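Local structure of ofchtiv-allosamidin (Ostrinia furnacalis, 6JMB) at residues G282-Y286 / N287-Y291; T12-T15 / Y16-G19. The protein probably hydrolyses the beta-1,4 linkages of chitin, as a group IV insect chitinase of glycosyl hydrolase family 18, and is held here with the inhibitor allosamidin. All coordinates share one frame; numbering follows the deposited sequence.

Both contacts are local turns of the chain within the family 18 TIM-barrel enzyme, and each places one aromatic residue against the bound allosamidin. Interaction 2 comes first in sequence, in the loop that follows strand 5-11 and precedes strand 35-43. Interaction 1 lies much later, where strand 283-285, paired antiparallel with strand 243-256, runs into helix 286-295. Their centres are about 15 Å apart, and they meet where Tyr283 OH packs 3.9 Å from Arg17 NH2. The fold brings residues distant in sequence to one glycan pocket: Tyr283 lies against the acetamido group of one N-acetylallosamine unit and Trp13 against the other.

Interaction 1 (G282-Y286 / N287-Y291); sequences GYVGY and NEFCY. With NAA (2-acetamido-2-deoxy-beta-D-allopyranose), chain B.
Gly285, at the N-cap where strand 283-285 gives way to the helix, accepts through its O the N-H of Phe289 at 2.9 Å. One residue on, Cys290 N donates a hydrogen bond to Tyr286 O. A third bond runs from side chain to backbone: Glu288 OE1 takes the N-H of Gly285 at 2.9 Å (163°) on the anti lone pair of its carboxylate. Thr278 also binds that oxygen and Tyr277 N holds OE2, so both carboxylate oxygens have partners. Gly285 suits its place because a CB there would collide with Asn287 OD1.

The apolar contacts lie on two sides. Val284 CG2 passes Glu288 CB at 3.6 Å, while its other methyl, CG1, rests 3.9 Å from Phe289 CB. Cys290 CB lies over one face of the Tyr286 ring, 3.9 Å from its centroid, as a CH-pi contact; SG follows obliquely at 4.3 Å from the same centroid. With CG anti to the backbone N (chi1 176°), the Tyr286 ring lies against Cys290, one turn on. The sulfur is fixed by the disulfide to Cys356.

The sugar contact belongs to Tyr283, whose ring face receives methyl C8 of the chain B N-acetylallosamine unit, 3.5 Å from CD2.

Around the turn, strand 283-285 is hydrogen-bonded to strand 243-256 through Val284 and Gly251. The axes of segments 283-285 and 287-291 lie at 85° to each other. Tyr286 packs on helix 362-373, and Phe289 meets Trp299 and Phe321 edge-to-face.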
loop_
_atom_site.group_PDB
_atom_site.type_symbol
_atom_site.label_atom_id
_atom_site.label_comp_id
_atom_site.label_asym_id
_atom_site.label_seq_id
_atom_site.Cartn_x
_atom_site.Cartn_y
_atom_site.Cartn_z
ATOM N N GLY A 282 -12.338 0.073 -12.441
ATOM C CA GLY A 282 -12.016 -0.921 -11.438
ATOM C C GLY A 282 -11.477 -0.374 -10.135
ATOM O O GLY A 282 -11.413 -1.122 -9.157
ATOM N N TYR A 283 -11.082 0.892 -10.075
ATOM C CA TYR A 283 -10.705 1.462 -8.789
ATOM C C TYR A 283 -11.062 2.938 -8.771
ATOM O O TYR A 283 -11.306 3.555 -9.814
ATOM C CB TYR A 283 -9.241 1.165 -8.395
ATOM C CG TYR A 283 -8.216 2.194 -8.825
ATOM C CD1 TYR A 283 -7.607 2.115 -10.071
ATOM C CD2 TYR A 283 -7.822 3.217 -7.969
ATOM C CE1 TYR A 283 -6.652 3.041 -10.461
ATOM C CE2 TYR A 283 -6.869 4.152 -8.358
ATOM C CZ TYR A 283 -6.293 4.055 -9.602
ATOM O OH TYR A 283 -5.345 4.976 -9.993
ATOM N N VAL A 284 -11.137 3.486 -7.562
ATOM C CA VAL A 284 -11.520 4.880 -7.370
ATOM C C VAL A 284 -10.871 5.372 -6.086
ATOM O O VAL A 284 -10.812 4.643 -5.092
ATOM C CB VAL A 284 -13.060 5.023 -7.363
ATOM C CG1 VAL A 284 -13.685 4.265 -6.198
ATOM C CG2 VAL A 284 -13.465 6.484 -7.358
ATOM N N GLY A 285 -10.340 6.590 -6.110
ATOM C CA GLY A 285 -9.780 7.153 -4.896
ATOM C C GLY A 285 -10.871 7.520 -3.907
ATOM O O GLY A 285 -12.010 7.798 -4.281
ATOM N N TYR A 286 -10.526 7.502 -2.614
ATOM C CA TYR A 286 -11.495 7.953 -1.619
ATOM C C TYR A 286 -11.953 9.380 -1.903
ATOM O O TYR A 286 -13.144 9.689 -1.776
ATOM C CB TYR A 286 -10.946 7.835 -0.191
ATOM C CG TYR A 286 -11.921 8.390 0.821
ATOM C CD1 TYR A 286 -13.040 7.660 1.202
ATOM C CD2 TYR A 286 -11.759 9.670 1.349
ATOM C CE1 TYR A 286 -13.957 8.177 2.109
ATOM C CE2 TYR A 286 -12.673 10.196 2.248
ATOM C CZ TYR A 286 -13.763 9.442 2.625
ATOM O OH TYR A 286 -14.684 9.953 3.521
ATOM N N ASN A 287 -11.021 10.267 -2.277
ATOM C CA ASN A 287 -11.393 11.640 -2.614
ATOM C C ASN A 287 -12.458 11.660 -3.699
ATOM O O ASN A 287 -13.442 12.407 -3.606
ATOM C CB ASN A 287 -10.163 12.457 -3.036
ATOM C CG ASN A 287 -9.482 11.924 -4.295
ATOM O OD1 ASN A 287 -9.319 10.715 -4.478
ATOM N ND2 ASN A 287 -9.054 12.843 -5.162
ATOM N N GLU A 288 -12.300 10.812 -4.711
ATOM C CA GLU A 288 -13.253 10.778 -5.812
ATOM C C GLU A 288 -14.572 10.173 -5.374
ATOM O O GLU A 288 -15.641 10.682 -5.727
ATOM C CB GLU A 288 -12.660 9.976 -6.967
ATOM C CG GLU A 288 -11.415 10.601 -7.564
ATOM C CD GLU A 288 -10.734 9.702 -8.562
ATOM O OE1 GLU A 288 -10.470 8.523 -8.237
ATOM O OE2 GLU A 288 -10.458 10.176 -9.686
ATOM N N PHE A 289 -14.529 9.094 -4.595
ATOM C CA PHE A 289 -15.772 8.395 -4.301
ATOM C C PHE A 289 -16.584 9.079 -3.211
ATOM O O PHE A 289 -17.820 9.095 -3.281
ATOM C CB PHE A 289 -15.546 6.920 -3.977
ATOM C CG PHE A 289 -16.800 6.109 -4.117
ATOM C CD1 PHE A 289 -17.461 6.075 -5.337
ATOM C CD2 PHE A 289 -17.344 5.431 -3.037
ATOM C CE1 PHE A 289 -18.640 5.363 -5.490
ATOM C CE2 PHE A 289 -18.526 4.701 -3.179
ATOM C CZ PHE A 289 -19.173 4.673 -4.415
ATOM N N CYS A 290 -15.928 9.652 -2.199
ATOM C CA CYS A 290 -16.690 10.404 -1.211
ATOM C C CYS A 290 -17.422 11.565 -1.867
ATOM O O CYS A 290 -18.565 11.873 -1.507
ATOM C CB CYS A 290 -15.797 10.855 -0.048
ATOM S SG CYS A 290 -14.638 12.239 -0.315
ATOM N N TYR A 291 -16.798 12.196 -2.860
ATOM C CA TYR A 291 -17.460 13.284 -3.565
ATOM C C TYR A 291 -18.641 12.770 -4.376
ATOM O O TYR A 291 -19.725 13.368 -4.353
ATOM C CB TYR A 291 -16.457 14.006 -4.458
ATOM C CG TYR A 291 -17.032 15.227 -5.125
ATOM C CD1 TYR A 291 -17.214 16.407 -4.418
ATOM C CD2 TYR A 291 -17.403 15.193 -6.461
ATOM C CE1 TYR A 291 -17.749 17.528 -5.033
ATOM C CE2 TYR A 291 -17.937 16.303 -7.082
ATOM C CZ TYR A 291 -18.106 17.463 -6.365
ATOM O OH TYR A 291 -18.637 18.571 -6.985
HETATM C C1 NAA B . -0.586 0.678 -8.051
HETATM C C2 NAA B . -1.554 1.708 -8.611
HETATM C C3 NAA B . -1.448 1.846 -10.083
HETATM C C4 NAA B . -0.023 2.169 -10.493
HETATM C C5 NAA B . 0.913 1.103 -9.940
HETATM C C6 NAA B . 2.355 1.371 -10.245
HETATM C C7 NAA B . -3.676 2.007 -7.208
HETATM C C8 NAA B . -5.034 1.456 -6.761
HETATM N N2 NAA B . -2.904 1.203 -8.188
HETATM O O3 NAA B . -1.884 0.586 -10.679
HETATM O O4 NAA B . 0.145 2.194 -11.925
HETATM O O5 NAA B . 0.781 1.071 -8.485
HETATM O O6 NAA B . 3.102 0.278 -9.755
HETATM O O7 NAA B . -3.257 3.027 -6.812
#

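Interaction 2 (T12-T15 / Y16-G19). With NAA (2-acetamido-2-deoxy-beta-D-allopyranose), chain C.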
loop_
_atom_site.group_PDB
_atom_site.type_symbol
_atom_site.label_atom_id
_atom_site.label_comp_id
_atom_site.label_asym_id
_atom_site.label_seq_id
_atom_site.Cartn_x
_atom_site.Cartn_y
_atom_site.Cartn_z
ATOM N N THR A 12 3.684 9.257 -7.025
ATOM C CA THR A 12 4.163 10.557 -7.487
ATOM C C THR A 12 3.588 10.967 -8.838
ATOM O O THR A 12 3.612 12.161 -9.165
ATOM C CB THR A 12 5.696 10.581 -7.508
ATOM O OG1 THR A 12 6.181 9.519 -8.337
ATOM C CG2 THR A 12 6.255 10.414 -6.091
ATOM N N TRP A 13 3.063 10.021 -9.621
ATOM C CA TRP A 13 2.426 10.346 -10.891
ATOM C C TRP A 13 1.128 11.125 -10.708
ATOM O O TRP A 13 0.563 11.604 -11.700
ATOM C CB TRP A 13 2.174 9.062 -11.696
ATOM C CG TRP A 13 1.458 8.011 -10.907
ATOM C CD1 TRP A 13 0.113 7.820 -10.841
ATOM C CD2 TRP A 13 2.049 7.015 -10.058
ATOM N NE1 TRP A 13 -0.176 6.764 -10.008
ATOM C CE2 TRP A 13 0.998 6.258 -9.511
ATOM C CE3 TRP A 13 3.366 6.693 -9.711
ATOM C CZ2 TRP A 13 1.218 5.197 -8.635
ATOM C CZ3 TRP A 13 3.584 5.638 -8.837
ATOM C CH2 TRP A 13 2.514 4.905 -8.310
ATOM N N ALA A 14 0.641 11.278 -9.472
ATOM C CA ALA A 14 -0.565 12.067 -9.243
ATOM C C ALA A 14 -0.376 13.540 -9.574
ATOM O O ALA A 14 -1.368 14.276 -9.669
ATOM C CB ALA A 14 -1.024 11.906 -7.791
ATOM N N THR A 15 0.865 13.986 -9.754
ATOM C CA THR A 15 1.101 15.361 -10.165
ATOM C C THR A 15 0.527 15.652 -11.544
ATOM O O THR A 15 0.267 16.820 -11.859
ATOM C CB THR A 15 2.600 15.673 -10.120
ATOM O OG1 THR A 15 2.802 17.070 -10.374
ATOM C CG2 THR A 15 3.359 14.860 -11.167
ATOM N N TYR A 16 0.306 14.626 -12.364
ATOM C CA TYR A 16 -0.222 14.812 -13.710
ATOM C C TYR A 16 -1.742 14.850 -13.760
ATOM O O TYR A 16 -2.305 15.145 -14.823
ATOM C CB TYR A 16 0.290 13.712 -14.645
ATOM C CG TYR A 16 1.787 13.696 -14.773
ATOM C CD1 TYR A 16 2.465 14.763 -15.347
ATOM C CD2 TYR A 16 2.531 12.625 -14.297
ATOM C CE1 TYR A 16 3.838 14.756 -15.460
ATOM C CE2 TYR A 16 3.908 12.609 -14.404
ATOM C CZ TYR A 16 4.555 13.679 -14.978
ATOM O OH TYR A 16 5.924 13.672 -15.094
ATOM N N ARG A 17 -2.423 14.555 -12.658
ATOM C CA ARG A 17 -3.860 14.743 -12.628
ATOM C C ARG A 17 -4.181 16.234 -12.700
ATOM O O ARG A 17 -3.364 17.090 -12.366
ATOM C CB ARG A 17 -4.450 14.086 -11.376
ATOM C CG ARG A 17 -4.269 12.572 -11.395
ATOM C CD ARG A 17 -4.479 11.883 -10.052
ATOM N NE ARG A 17 -4.056 10.489 -10.169
ATOM C CZ ARG A 17 -3.920 9.639 -9.156
ATOM N NH1 ARG A 17 -4.186 10.019 -7.915
ATOM N NH2 ARG A 17 -3.515 8.400 -9.394
ATOM N N THR A 18 -5.384 16.544 -13.157
ATOM C CA THR A 18 -5.747 17.936 -13.364
ATOM C C THR A 18 -6.734 18.401 -12.303
ATOM O O THR A 18 -7.373 17.595 -11.614
ATOM C CB THR A 18 -6.339 18.151 -14.759
ATOM O OG1 THR A 18 -7.560 17.414 -14.872
ATOM C CG2 THR A 18 -5.360 17.686 -15.830
ATOM N N GLY A 19 -6.824 19.724 -12.176
ATOM C CA GLY A 19 -7.844 20.328 -11.336
ATOM C C GLY A 19 -7.745 19.850 -9.906
ATOM O O GLY A 19 -6.665 19.835 -9.303
HETATM C C1 NAA C . -0.447 3.288 -12.480
HETATM C C2 NAA C . 0.391 3.783 -13.649
HETATM C C3 NAA C . -0.346 4.827 -14.443
HETATM C C4 NAA C . -1.695 4.380 -14.893
HETATM C C5 NAA C . -2.501 3.868 -13.694
HETATM C C6 NAA C . -3.765 3.198 -14.091
HETATM C C7 NAA C . 2.905 3.648 -13.058
HETATM C C8 NAA C . 4.158 4.306 -12.454
HETATM N N2 NAA C . 1.612 4.405 -13.078
HETATM O O3 NAA C . -0.577 5.939 -13.552
HETATM O O4 NAA C . -2.378 5.530 -15.413
HETATM O O5 NAA C . -1.769 2.810 -12.958
HETATM O O6 NAA C . -4.044 2.267 -13.029
HETATM O O7 NAA C . 2.958 2.526 -13.521
HETATM O O HOH W 1 -2.607 5.241 -9.105
#
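The indole N-H of Trp13 and the guanidinium of Arg17 share a water. Trp13 NE1 donates to it at 3.0 Å, and Arg17 NH2 gives a second, weak bond to the same oxygen at 3.3 Å. The water sits in plane at the edge of both groups, although the ring and guanidinium planes stand 77° apart. The two side chains run side by side in the same direction, with Trp13 NE1 and Arg17 NH2 3.8 Å apart. Both nitrogens are N-H donors and cannot bond each other, and the water accepts from both.

Two backbone bonds, each spanning three residues, form the 3-10 turn beneath them: Tyr16 N donates to Trp13 O at 3.1 Å, and Arg17 N donates to Ala14 O.

Arg17 reaches the water by an extended chain from CG to NE (chi3 -170°), which carries its guanidinium over Ala14. One face of that group rests on Ala14 CB, 3.7 Å from NH1, and a methyl is small enough to let the flat group settle there. On another side of the turn, Thr15 CG2 lies over the centre of the Tyr16 ring, a CH-pi contact only 9° off the ring normal. The hydroxyls of this pair bond to other parts of the protein: Thr15 OG1 to Asp24, Tyr16 OH to Asp53.

Trp13 lays one indole face against the chain C N-acetylallosamine unit, with N2 over the ring centre, O3 3.4 Å from CD1 and methyl C8 3.7 Å from CE3; its side chain also packs on Phe40. A broad aromatic plane suits a sugar and its acetamido group. The water satisfies the indole N-H and may help to orient the ring, an arrangement consistent with Trp13 offering an apolar surface to the sugar.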